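Local coordinates for tail spike protein gp49 (Pseudomonas phage LKA1, PDB 4RU4) that probably cleaves the O-specific polysaccharide of the Pseudomonas surface as a trimeric tailspike lyase when the phage enters its host, at residues 43-48 with 53-58; 58-63 with 77-82; 98-103 with 110-115; 236-239 with 245-248; 254-259 with 273-278. All coordinates share one frame; numbering follows the deposited sequence.

Contact 1 (43-48 with 53-58); sequences TVYPHA and DEIDWA. With EDO (1,2-ethanediol), chain V.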
# COMPACT_ATOMS: atom_id res chain seq x y z
N THR B 43 52.24 -8.57 -19.45
CA THR B 43 51.93 -9.05 -20.78
C THR B 43 50.54 -9.69 -20.80
O THR B 43 49.83 -9.61 -21.79
CB THR B 43 52.96 -10.08 -21.21
OG1 THR B 43 54.21 -9.40 -21.37
CG2 THR B 43 52.55 -10.72 -22.51
N VAL B 44 50.16 -10.32 -19.70
CA VAL B 44 48.86 -10.98 -19.60
C VAL B 44 47.84 -10.03 -18.97
O VAL B 44 46.68 -9.91 -19.45
CB VAL B 44 48.96 -12.29 -18.80
CG1 VAL B 44 47.57 -12.95 -18.65
CG2 VAL B 44 49.97 -13.26 -19.46
N TYR B 45 48.25 -9.34 -17.90
CA TYR B 45 47.37 -8.40 -17.19
C TYR B 45 47.99 -6.99 -17.15
O TYR B 45 48.72 -6.66 -16.22
CB TYR B 45 47.14 -8.86 -15.75
CG TYR B 45 46.67 -10.29 -15.60
CD1 TYR B 45 45.38 -10.65 -15.96
CD2 TYR B 45 47.49 -11.27 -15.07
CE1 TYR B 45 44.93 -11.95 -15.83
CE2 TYR B 45 47.03 -12.60 -14.92
CZ TYR B 45 45.75 -12.92 -15.30
OH TYR B 45 45.27 -14.22 -15.16
N PRO B 46 47.72 -6.17 -18.17
CA PRO B 46 48.43 -4.89 -18.28
C PRO B 46 48.24 -4.02 -17.06
O PRO B 46 49.14 -3.27 -16.72
CB PRO B 46 47.81 -4.25 -19.51
CG PRO B 46 47.26 -5.42 -20.30
CD PRO B 46 46.80 -6.41 -19.30
N HIS B 47 47.12 -4.13 -16.36
CA HIS B 47 46.93 -3.23 -15.23
C HIS B 47 47.20 -3.85 -13.85
O HIS B 47 46.86 -3.27 -12.82
CB HIS B 47 45.56 -2.54 -15.34
CG HIS B 47 45.39 -1.76 -16.61
ND1 HIS B 47 46.34 -0.86 -17.07
CD2 HIS B 47 44.41 -1.77 -17.54
CE1 HIS B 47 45.94 -0.34 -18.21
NE2 HIS B 47 44.77 -0.88 -18.53
N ALA B 48 47.87 -5.00 -13.84
CA ALA B 48 48.44 -5.52 -12.60
C ALA B 48 49.47 -4.52 -12.06
O ALA B 48 50.24 -3.95 -12.83
CB ALA B 48 49.12 -6.86 -12.87
N ASP B 53 49.86 -9.06 -6.30
CA ASP B 53 48.41 -8.97 -6.59
C ASP B 53 47.82 -10.37 -6.78
O ASP B 53 48.48 -11.27 -7.29
CB ASP B 53 48.13 -8.20 -7.89
CG ASP B 53 48.37 -6.71 -7.76
OD1 ASP B 53 48.41 -6.20 -6.62
OD2 ASP B 53 48.51 -6.05 -8.81
N GLU B 54 46.55 -10.53 -6.42
CA GLU B 54 45.87 -11.81 -6.58
C GLU B 54 45.56 -12.11 -8.04
O GLU B 54 45.08 -11.25 -8.78
CB GLU B 54 44.55 -11.81 -5.78
CG GLU B 54 44.74 -11.77 -4.25
CD GLU B 54 45.20 -13.10 -3.67
OE1 GLU B 54 45.14 -14.13 -4.38
OE2 GLU B 54 45.62 -13.12 -2.49
N ILE B 55 45.82 -13.34 -8.46
CA ILE B 55 45.39 -13.80 -9.77
C ILE B 55 43.87 -13.62 -9.97
O ILE B 55 43.44 -13.19 -11.04
CB ILE B 55 45.84 -15.27 -10.00
CG1 ILE B 55 47.37 -15.31 -10.22
CG2 ILE B 55 45.07 -15.91 -11.17
CD1 ILE B 55 48.03 -16.70 -10.01
N ASP B 56 43.06 -13.90 -8.94
CA ASP B 56 41.60 -13.76 -9.08
C ASP B 56 41.23 -12.32 -9.39
O ASP B 56 40.34 -12.05 -10.20
CB ASP B 56 40.86 -14.20 -7.82
CG ASP B 56 40.91 -15.71 -7.59
OD1 ASP B 56 41.02 -16.47 -8.58
OD2 ASP B 56 40.84 -16.13 -6.41
N TRP B 57 41.91 -11.38 -8.73
CA TRP B 57 41.63 -9.97 -9.00
C TRP B 57 42.04 -9.60 -10.43
O TRP B 57 41.26 -8.98 -11.19
CB TRP B 57 42.32 -9.04 -7.99
CG TRP B 57 42.24 -7.61 -8.52
CD1 TRP B 57 41.19 -6.73 -8.38
CD2 TRP B 57 43.23 -6.93 -9.31
NE1 TRP B 57 41.47 -5.55 -9.02
CE2 TRP B 57 42.71 -5.65 -9.61
CE3 TRP B 57 44.49 -7.28 -9.80
CZ2 TRP B 57 43.41 -4.73 -10.36
CZ3 TRP B 57 45.20 -6.36 -10.55
CH2 TRP B 57 44.66 -5.10 -10.82
N ALA B 58 43.27 -9.96 -10.79
CA ALA B 58 43.77 -9.68 -12.13
C ALA B 58 42.82 -10.26 -13.20
O ALA B 58 42.47 -9.58 -14.18
CB ALA B 58 45.22 -10.22 -12.31
C1 EDO V . 43.56 -6.87 -15.07
O1 EDO V . 44.40 -7.07 -13.94
C2 EDO V . 43.91 -5.50 -15.61
O2 EDO V . 44.90 -5.66 -16.62
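Ala58 CB sits over the Tyr45 ring in a CH-pi contact, 3.6 Å from the ring centroid and 11° off the ring normal. The two segments belong to the small helical region that caps the N-terminal end of the parallel beta-helix: 43-48 leaves helix 38-44 through a type I turn, Tyr45 to Ala48, and 53-58 enters helix 55-65. Val44 CG1 lies over the opposite face of the tyrosine. With CG beside the backbone N (chi1 -52°), the Tyr45 ring is set against the helix backbone, its CD1 3.6 Å from Ala58 O. Tyr45 OH is hydrogen-bonded to Phe20 O. Trp57 meets the turn with the edge of its six-membered ring: CH2 is 3.5 Å from His47 O and CZ3 3.9 Å from Ala48 CA, both near the indole plane. The indole NE1, at the other end, binds Gly82 O. Asp53 OD2 approaches Ala48 C but is hydrogen-bonded to Val49 N, while its OD1 forms a salt bridge with Arg81. A 1,2-ethanediol, probably from the crystallisation liquor, lies between turn and helix, its O2 accepting a hydrogen bond from His47 N at 2.7 Å with an N-H...O angle of 159°.

Contact 2 (58-63 with 77-82); sequences AALQAA and YQINRG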
# COMPACT_ATOMS: atom_id res chain seq x y z
N ALA B 58 43.27 -9.96 -10.79
CA ALA B 58 43.77 -9.68 -12.13
C ALA B 58 42.82 -10.26 -13.20
O ALA B 58 42.47 -9.58 -14.18
CB ALA B 58 45.22 -10.22 -12.31
N ALA B 59 42.37 -11.49 -13.00
CA ALA B 59 41.45 -12.13 -13.95
C ALA B 59 40.08 -11.44 -14.03
O ALA B 59 39.54 -11.22 -15.12
CB ALA B 59 41.29 -13.64 -13.62
N LEU B 60 39.52 -11.10 -12.87
CA LEU B 60 38.20 -10.48 -12.83
C LEU B 60 38.27 -9.09 -13.42
O LEU B 60 37.42 -8.71 -14.20
CB LEU B 60 37.70 -10.36 -11.39
CG LEU B 60 36.90 -11.54 -10.88
CD1 LEU B 60 36.84 -11.45 -9.36
CD2 LEU B 60 35.51 -11.50 -11.50
N GLN B 61 39.31 -8.34 -13.05
CA GLN B 61 39.48 -7.00 -13.61
C GLN B 61 39.66 -7.05 -15.12
O GLN B 61 39.09 -6.21 -15.85
CB GLN B 61 40.65 -6.23 -12.95
CG GLN B 61 40.74 -4.77 -13.43
CD GLN B 61 39.52 -3.96 -12.99
OE1 GLN B 61 39.29 -3.77 -11.80
NE2 GLN B 61 38.74 -3.49 -13.96
N ALA B 62 40.44 -8.01 -15.59
CA ALA B 62 40.67 -8.16 -17.04
C ALA B 62 39.38 -8.53 -17.77
O ALA B 62 39.12 -8.07 -18.91
CB ALA B 62 41.78 -9.19 -17.34
N ALA B 63 38.57 -9.36 -17.13
CA ALA B 63 37.28 -9.74 -17.71
C ALA B 63 36.38 -8.51 -17.86
O ALA B 63 35.77 -8.30 -18.92
CB ALA B 63 36.58 -10.82 -16.86
N TYR B 77 36.48 -15.95 -4.98
CA TYR B 77 37.57 -15.23 -5.65
C TYR B 77 38.24 -14.23 -4.71
O TYR B 77 37.59 -13.35 -4.15
CB TYR B 77 36.99 -14.53 -6.88
CG TYR B 77 36.32 -15.49 -7.85
CD1 TYR B 77 34.98 -15.83 -7.72
CD2 TYR B 77 37.04 -16.02 -8.92
CE1 TYR B 77 34.38 -16.70 -8.60
CE2 TYR B 77 36.44 -16.88 -9.81
CZ TYR B 77 35.11 -17.22 -9.65
OH TYR B 77 34.51 -18.08 -10.54
N GLN B 78 39.55 -14.38 -4.54
CA GLN B 78 40.29 -13.55 -3.60
C GLN B 78 40.83 -12.33 -4.31
O GLN B 78 41.58 -12.46 -5.29
CB GLN B 78 41.45 -14.34 -2.98
CG GLN B 78 41.04 -15.76 -2.52
CD GLN B 78 39.98 -15.70 -1.43
OE1 GLN B 78 40.25 -15.20 -0.33
NE2 GLN B 78 38.76 -16.16 -1.75
N ILE B 79 40.47 -11.14 -3.83
CA ILE B 79 40.93 -9.92 -4.47
C ILE B 79 41.59 -8.98 -3.47
O ILE B 79 41.17 -8.88 -2.32
CB ILE B 79 39.78 -9.20 -5.23
CG1 ILE B 79 38.71 -8.71 -4.25
CG2 ILE B 79 39.20 -10.14 -6.30
CD1 ILE B 79 37.70 -7.70 -4.83
N ASN B 80 42.65 -8.31 -3.90
CA ASN B 80 43.34 -7.41 -2.98
C ASN B 80 43.17 -5.97 -3.44
O ASN B 80 43.75 -5.06 -2.84
CB ASN B 80 44.83 -7.76 -2.94
CG ASN B 80 45.49 -7.59 -4.28
OD1 ASN B 80 45.18 -8.31 -5.22
ND2 ASN B 80 46.39 -6.62 -4.38
N ARG B 81 42.39 -5.76 -4.48
CA ARG B 81 42.13 -4.41 -5.00
C ARG B 81 40.70 -4.36 -5.46
O ARG B 81 40.12 -5.40 -5.78
CB ARG B 81 42.98 -4.10 -6.24
CG ARG B 81 44.47 -4.04 -6.00
CD ARG B 81 45.28 -3.54 -7.21
NE ARG B 81 46.67 -3.79 -6.91
CZ ARG B 81 47.43 -2.96 -6.21
NH1 ARG B 81 46.95 -1.79 -5.80
NH2 ARG B 81 48.69 -3.28 -5.94
N GLY B 82 40.14 -3.16 -5.56
CA GLY B 82 38.79 -3.04 -6.05
C GLY B 82 38.68 -3.49 -7.50
O GLY B 82 39.63 -3.40 -8.27
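Leu60 makes the apolar half of the contact through one methyl, CD1, which reaches from the helix to two side chains of the strand. Leu60 CD1 lies 4.0 Å from Tyr77 CB and 4.1 Å from Ile79 CG2, and the leucine crosses both side chains at about a right angle. These distances describe ordinary van der Waals packing with no interlocking: a single branch end rests between two side chains that point to the same side of the strand, with Gln78 between them turned the other way. The chi1 of 65° at Ile79 sets CG2 anti to the carbonyl carbon, and this is the branch that meets Leu60. The Tyr77 ring, met obliquely by the same methyl, continues beyond it to a hydrogen bond from OH to Pro73 O. Helix 55-65 packs at the N-terminal end of the parallel beta-helix, beside strand 75-79, where Leu60 also touches Ile72 of strand 70-72, consistent with a cap on its apolar interior. Polar groups meet at the corner where the chain turns at Asn80 and Arg81. Gln61 OE1 comes 3.6 Å from Gly82 O; both are oxygens, and this is proximity without a bond. The glutamine leaves the helix with CG anti to the backbone N (chi1 -174°) and bends at chi2, which brings its amide alongside the corner, where NE2 is hydrogen-bonded to Ser84 O and to Asp65 OD1.

Contact 3 (98-103 with 110-115); sequences SIIRPT and SVLSCV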
# COMPACT_ATOMS: atom_id res chain seq x y z
N SER B 98 28.61 -17.48 -5.84
CA SER B 98 29.56 -16.71 -6.64
C SER B 98 30.08 -15.59 -5.76
O SER B 98 29.47 -14.50 -5.68
CB SER B 98 28.90 -16.16 -7.91
OG SER B 98 28.54 -17.19 -8.83
N ILE B 99 31.18 -15.86 -5.07
CA ILE B 99 31.66 -14.99 -4.00
C ILE B 99 32.89 -14.19 -4.38
O ILE B 99 33.88 -14.75 -4.87
CB ILE B 99 32.00 -15.84 -2.76
CG1 ILE B 99 30.72 -16.42 -2.17
CG2 ILE B 99 32.77 -15.03 -1.70
CD1 ILE B 99 30.96 -17.66 -1.30
N ILE B 100 32.81 -12.88 -4.18
CA ILE B 100 33.97 -12.00 -4.33
C ILE B 100 34.41 -11.55 -2.93
O ILE B 100 33.61 -10.98 -2.18
CB ILE B 100 33.64 -10.76 -5.19
CG1 ILE B 100 33.21 -11.16 -6.60
CG2 ILE B 100 34.82 -9.81 -5.24
CD1 ILE B 100 32.56 -10.00 -7.40
N ARG B 101 35.66 -11.81 -2.59
CA ARG B 101 36.10 -11.72 -1.19
C ARG B 101 37.42 -10.97 -1.08
O ARG B 101 38.48 -11.53 -1.37
CB ARG B 101 36.28 -13.13 -0.59
CG ARG B 101 36.52 -13.14 0.93
CD ARG B 101 36.97 -14.52 1.45
NE ARG B 101 35.95 -15.52 1.14
CZ ARG B 101 34.89 -15.77 1.89
NH1 ARG B 101 34.68 -15.09 3.02
NH2 ARG B 101 34.01 -16.69 1.53
N PRO B 102 37.37 -9.70 -0.65
CA PRO B 102 38.60 -8.98 -0.31
C PRO B 102 39.49 -9.75 0.67
O PRO B 102 38.98 -10.32 1.64
CB PRO B 102 38.05 -7.71 0.36
CG PRO B 102 36.78 -7.44 -0.45
CD PRO B 102 36.19 -8.82 -0.64
N THR B 103 40.80 -9.77 0.45
CA THR B 103 41.68 -10.49 1.35
C THR B 103 42.17 -9.52 2.43
O THR B 103 41.84 -8.32 2.41
CB THR B 103 42.93 -11.01 0.61
OG1 THR B 103 43.68 -9.90 0.14
CG2 THR B 103 42.53 -11.85 -0.58
N SER B 110 36.19 0.69 -2.74
CA SER B 110 35.01 -0.14 -2.97
C SER B 110 35.40 -1.53 -3.48
O SER B 110 36.41 -1.69 -4.17
CB SER B 110 34.08 0.52 -4.00
OG SER B 110 33.82 1.87 -3.65
N VAL B 111 34.59 -2.53 -3.16
CA VAL B 111 34.84 -3.87 -3.70
C VAL B 111 34.58 -3.91 -5.20
O VAL B 111 35.38 -4.43 -5.98
CB VAL B 111 34.01 -4.96 -3.00
CG1 VAL B 111 34.38 -6.34 -3.57
CG2 VAL B 111 34.25 -4.93 -1.47
N LEU B 112 33.45 -3.34 -5.61
CA LEU B 112 33.02 -3.33 -6.99
C LEU B 112 32.53 -1.91 -7.24
O LEU B 112 31.81 -1.34 -6.40
CB LEU B 112 31.87 -4.34 -7.13
CG LEU B 112 31.48 -4.99 -8.44
CD1 LEU B 112 32.75 -5.52 -9.08
CD2 LEU B 112 30.49 -6.13 -8.19
N SER B 113 32.93 -1.32 -8.36
CA SER B 113 32.51 0.06 -8.61
C SER B 113 32.40 0.39 -10.08
O SER B 113 33.17 -0.12 -10.92
CB SER B 113 33.43 1.07 -7.91
OG SER B 113 34.75 1.02 -8.44
N CYS B 114 31.43 1.25 -10.40
CA CYS B 114 31.31 1.79 -11.75
C CYS B 114 30.98 3.27 -11.64
O CYS B 114 30.07 3.65 -10.90
CB CYS B 114 30.22 1.08 -12.56
SG CYS B 114 30.28 1.61 -14.30
N VAL B 115 31.75 4.10 -12.35
CA VAL B 115 31.55 5.55 -12.28
C VAL B 115 31.31 6.12 -13.70
O VAL B 115 32.13 5.93 -14.61
CB VAL B 115 32.79 6.26 -11.65
CG1 VAL B 115 32.55 7.78 -11.51
CG2 VAL B 115 33.16 5.62 -10.31
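Val111 presents its forked end to two side chains of strand 98-103, one methyl for each. Val111 CG1 rests 3.9 Å from Ile100 CG2, and Val111 CG2 lies 3.7 Å from Pro102 CG. The proline ring crosses the valine at about a right angle and pushes its CG corner toward the fork, this Pro102 CG reaching Val111 CG1 as well at 4.1 Å. Ile100 and Val111 instead run antiparallel alongside one another, methyl flank to methyl flank. A chi1 of -177° at Val111 turns CG1 anti to the backbone N and CG2 anti to the carbonyl carbon, so that each faces its own partner. Between Ile100 and Pro102 the side chain of Arg101 points the other way, which leaves the alternate residues facing Val111. This is the interior of a parallel beta-helix coil, where one face runs along 98-103 and the chain, after turning a corner at Val111 and Leu112, continues into another face as strand 113-120. The nearest CA pair, Pro102 and Val111, is 7.2 Å apart, and no hydrogen bond links the segments: side chains alone make the contact, inside the corner. The longer branch of Ile100 brings CD1 within 4.5 Å of Leu112 CD2, a looser touch. Neighbouring coils add further apolar surface: Ile83 touches both Ile100 and Leu112, Ile79 packs on Ile100 from the preceding coil, and Ile213 meets Val111 from the next.

Contact 4 (236-239 with 245-248); sequences VTVT and GVYF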
# COMPACT_ATOMS: atom_id res chain seq x y z
N VAL B 236 21.52 -9.77 -5.02
CA VAL B 236 22.88 -9.81 -4.49
C VAL B 236 22.87 -9.99 -2.98
O VAL B 236 21.92 -9.61 -2.30
CB VAL B 236 23.78 -8.60 -4.87
CG1 VAL B 236 23.84 -8.40 -6.39
CG2 VAL B 236 23.34 -7.33 -4.14
N THR B 237 23.94 -10.57 -2.48
CA THR B 237 24.16 -10.64 -1.05
C THR B 237 25.42 -9.84 -0.73
O THR B 237 26.44 -10.06 -1.35
CB THR B 237 24.30 -12.11 -0.59
OG1 THR B 237 23.10 -12.81 -0.92
CG2 THR B 237 24.49 -12.17 0.94
N VAL B 238 25.35 -8.89 0.19
CA VAL B 238 26.55 -8.11 0.51
C VAL B 238 26.72 -8.06 2.02
O VAL B 238 25.78 -7.74 2.74
CB VAL B 238 26.43 -6.67 -0.02
CG1 VAL B 238 27.71 -5.88 0.31
CG2 VAL B 238 26.15 -6.66 -1.56
N THR B 239 27.92 -8.38 2.50
CA THR B 239 28.23 -8.14 3.90
C THR B 239 29.48 -7.30 3.96
O THR B 239 30.31 -7.31 3.03
CB THR B 239 28.45 -9.45 4.70
OG1 THR B 239 29.65 -10.10 4.25
CG2 THR B 239 27.24 -10.36 4.57
N GLY B 245 27.12 -0.72 2.61
CA GLY B 245 26.99 -1.94 1.85
C GLY B 245 26.87 -1.63 0.37
O GLY B 245 27.64 -2.13 -0.44
N VAL B 246 25.89 -0.80 0.01
CA VAL B 246 25.67 -0.38 -1.38
C VAL B 246 25.51 1.13 -1.36
O VAL B 246 24.72 1.66 -0.58
CB VAL B 246 24.40 -1.02 -1.97
CG1 VAL B 246 24.16 -0.56 -3.40
CG2 VAL B 246 24.51 -2.55 -1.95
N TYR B 247 26.25 1.82 -2.22
CA TYR B 247 26.17 3.27 -2.28
C TYR B 247 25.90 3.68 -3.71
O TYR B 247 26.74 3.47 -4.58
CB TYR B 247 27.50 3.88 -1.81
CG TYR B 247 27.52 5.38 -1.59
CD1 TYR B 247 26.65 6.23 -2.24
CD2 TYR B 247 28.43 5.94 -0.70
CE1 TYR B 247 26.67 7.62 -2.03
CE2 TYR B 247 28.46 7.31 -0.47
CZ TYR B 247 27.58 8.14 -1.15
OH TYR B 247 27.63 9.51 -0.92
N PHE B 248 24.73 4.27 -3.95
CA PHE B 248 24.41 4.89 -5.22
C PHE B 248 24.64 6.40 -5.07
O PHE B 248 24.05 7.03 -4.18
CB PHE B 248 22.94 4.65 -5.61
CG PHE B 248 22.61 3.21 -5.94
CD1 PHE B 248 23.06 2.63 -7.11
CD2 PHE B 248 21.81 2.47 -5.10
CE1 PHE B 248 22.75 1.30 -7.43
CE2 PHE B 248 21.47 1.13 -5.40
CZ PHE B 248 21.93 0.55 -6.57
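Val238 carries the contact, one methyl to the backbone of the facing segment and the other to a side chain. In the backbone approach, Val238 CG1 lies 3.8 Å from Gly245 O. Gly245 has no side chain, so the valine comes up against the peptide itself, and the CA atoms of Val238 and Gly245 stand only 6.3 Å apart. In the apolar approach, Val238 CG2 lies 4.4 Å from Val246 CG2, a light methyl-to-methyl touch. With CG1 anti to the backbone N (chi1 -179°), the two methyls of Val238 are parted between these partners. The place is a corner of the right-handed parallel beta-helix in the pectin lyase-like region: the chain leaves strand 237-240, bends at Gly245 and Val246, and sets off along a second face as strand 247-249. No hydrogen bond passes between the segments. The backbone bonds of Val238 go to the next coil instead, to Asn260 and Ser262 of strand 260-263. Side chains stack in the same direction along the bore: Ile261 touches both Val238 and Val246, while Val246 and Phe248 each rest on Ile256 of strand 254-257.

Contact 5 (254-259 with 273-278); sequences AKITNS and IIFGNC. With EDO (1,2-ethanediol), chain S.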
# COMPACT_ATOMS: atom_id res chain seq x y z
N ALA B 254 18.26 4.51 -10.07
CA ALA B 254 18.98 3.36 -9.54
C ALA B 254 17.96 2.43 -8.88
O ALA B 254 17.16 2.88 -8.07
CB ALA B 254 20.00 3.81 -8.52
N LYS B 255 18.00 1.14 -9.21
CA LYS B 255 17.12 0.19 -8.52
C LYS B 255 17.92 -0.97 -7.94
O LYS B 255 18.68 -1.63 -8.66
CB LYS B 255 16.05 -0.34 -9.47
CG LYS B 255 14.97 0.69 -9.84
CD LYS B 255 13.82 0.05 -10.61
CE LYS B 255 12.67 1.04 -10.78
NZ LYS B 255 12.53 1.44 -12.18
N ILE B 256 17.75 -1.23 -6.64
CA ILE B 256 18.27 -2.46 -6.05
C ILE B 256 17.09 -3.30 -5.60
O ILE B 256 16.20 -2.81 -4.89
CB ILE B 256 19.22 -2.22 -4.89
CG1 ILE B 256 19.64 -3.57 -4.26
CG2 ILE B 256 18.60 -1.30 -3.80
CD1 ILE B 256 20.93 -3.45 -3.44
N THR B 257 17.07 -4.57 -6.03
CA THR B 257 15.89 -5.43 -5.79
C THR B 257 16.31 -6.81 -5.27
O THR B 257 17.39 -7.31 -5.60
CB THR B 257 15.09 -5.63 -7.10
OG1 THR B 257 16.00 -6.03 -8.15
CG2 THR B 257 14.39 -4.32 -7.51
N ASN B 258 15.44 -7.43 -4.47
CA ASN B 258 15.64 -8.85 -4.11
C ASN B 258 17.02 -9.18 -3.49
O ASN B 258 17.58 -10.27 -3.69
CB ASN B 258 15.41 -9.71 -5.35
CG ASN B 258 14.16 -9.27 -6.13
OD1 ASN B 258 13.10 -9.10 -5.55
ND2 ASN B 258 14.31 -9.05 -7.46
N SER B 259 17.56 -8.24 -2.71
CA SER B 259 18.93 -8.35 -2.22
C SER B 259 19.00 -8.39 -0.70
O SER B 259 18.12 -7.88 -0.02
CB SER B 259 19.79 -7.20 -2.79
OG SER B 259 19.76 -7.27 -4.21
N ILE B 273 22.12 0.35 2.62
CA ILE B 273 22.02 0.92 1.27
C ILE B 273 21.83 2.42 1.41
O ILE B 273 20.96 2.88 2.17
CB ILE B 273 20.77 0.37 0.53
CG1 ILE B 273 20.78 -1.15 0.50
CG2 ILE B 273 20.70 0.90 -0.91
CD1 ILE B 273 19.36 -1.80 0.23
N ILE B 274 22.64 3.21 0.71
CA ILE B 274 22.47 4.65 0.74
C ILE B 274 22.34 5.22 -0.66
O ILE B 274 23.10 4.86 -1.60
CB ILE B 274 23.58 5.39 1.55
CG1 ILE B 274 23.40 6.91 1.39
CG2 ILE B 274 24.99 4.94 1.12
CD1 ILE B 274 23.92 7.73 2.49
N PHE B 275 21.35 6.10 -0.81
CA PHE B 275 21.12 6.82 -2.06
C PHE B 275 21.58 8.24 -1.82
O PHE B 275 20.91 8.99 -1.11
CB PHE B 275 19.63 6.80 -2.46
CG PHE B 275 19.10 5.43 -2.85
CD1 PHE B 275 18.68 4.53 -1.89
CD2 PHE B 275 19.00 5.06 -4.18
CE1 PHE B 275 18.19 3.27 -2.25
CE2 PHE B 275 18.51 3.80 -4.55
CZ PHE B 275 18.11 2.90 -3.55
N GLY B 276 22.75 8.61 -2.37
CA GLY B 276 23.29 9.95 -2.19
C GLY B 276 23.03 10.75 -3.45
O GLY B 276 23.42 10.33 -4.56
N ASN B 277 22.34 11.87 -3.31
CA ASN B 277 22.10 12.75 -4.47
C ASN B 277 21.48 12.01 -5.66
O ASN B 277 21.92 12.16 -6.80
CB ASN B 277 23.43 13.42 -4.86
CG ASN B 277 24.13 14.09 -3.65
OD1 ASN B 277 25.27 13.75 -3.32
ND2 ASN B 277 23.45 15.06 -3.00
N CYS B 278 20.46 11.19 -5.40
CA CYS B 278 19.87 10.36 -6.43
C CYS B 278 18.45 10.80 -6.72
O CYS B 278 17.79 11.41 -5.87
CB CYS B 278 19.83 8.88 -6.01
SG CYS B 278 21.43 8.00 -5.99
C1 EDO S . 19.60 -12.10 -1.71
O1 EDO S . 18.18 -12.16 -1.74
C2 EDO S . 20.18 -13.46 -2.02
O2 EDO S . 19.49 -13.98 -3.14
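Segments 254-259 and 273-278 face each other without a backbone hydrogen bond between them, the nearest CA atoms, Ala254 and Cys278, 7.7 Å apart. Ile256 is the central side chain of the contact. Ile256 CG2 meets Ile273 CD1 at 4.1 Å, the two side chains end to end, and the same methyl lies 4.2 Å from Phe275 CZ, oblique to the ring. Because CG1 of Ile256 stands anti to the backbone N (chi1 176°), CG2 falls between N and the carbonyl carbon and becomes the branch that serves both partners. Phe275 turns its rim to the start of the opposite strand: CE2 is 3.9 Å from Ala254 O, which lies near the ring plane, and 4.2 Å from Ala254 CB. Where strand 254-257 ends, Ser259 OG donates a 2.7 Å hydrogen bond to Thr257 O from above the carbonyl plane, and also binds Val236 N in the preceding coil. A 1,2-ethanediol, probably from the crystallisation liquor, hydrogen-bonds to Asn258 O and to Arg232 of the third subunit. In this pectin lyase-like parallel beta-helix, strand 254-257 runs between strands 232-234 and 281-284, and strand 271-276 between 247-249 and 296-298; inside, Phe248 brings its ring against that of Phe275, their planes at about 25°.

All five contacts are largely buried, and they follow one another from the N-terminal cap into the beta-helix. Contacts 1 and 2 share Ala58 and helix 55-65; contact 1 packs tyrosine and tryptophan rings beside polar groups, and contact 2 pairs an aliphatic touch with a glutamine amide. His47 of contact 1 is the one exposed residue among those that touch. Contacts 2 and 3 meet through neighbouring strands 75-79 and 98-107, where Tyr77 exchanges backbone hydrogen bonds with Ile99 and Arg101. From contact 3 onward the meeting surfaces are mostly aliphatic, with a phenylalanine added in contact 5. Contacts 3 and 4 do not touch, whereas contacts 4 and 5 are joined by parallel pairing of 247-249 with 271-276.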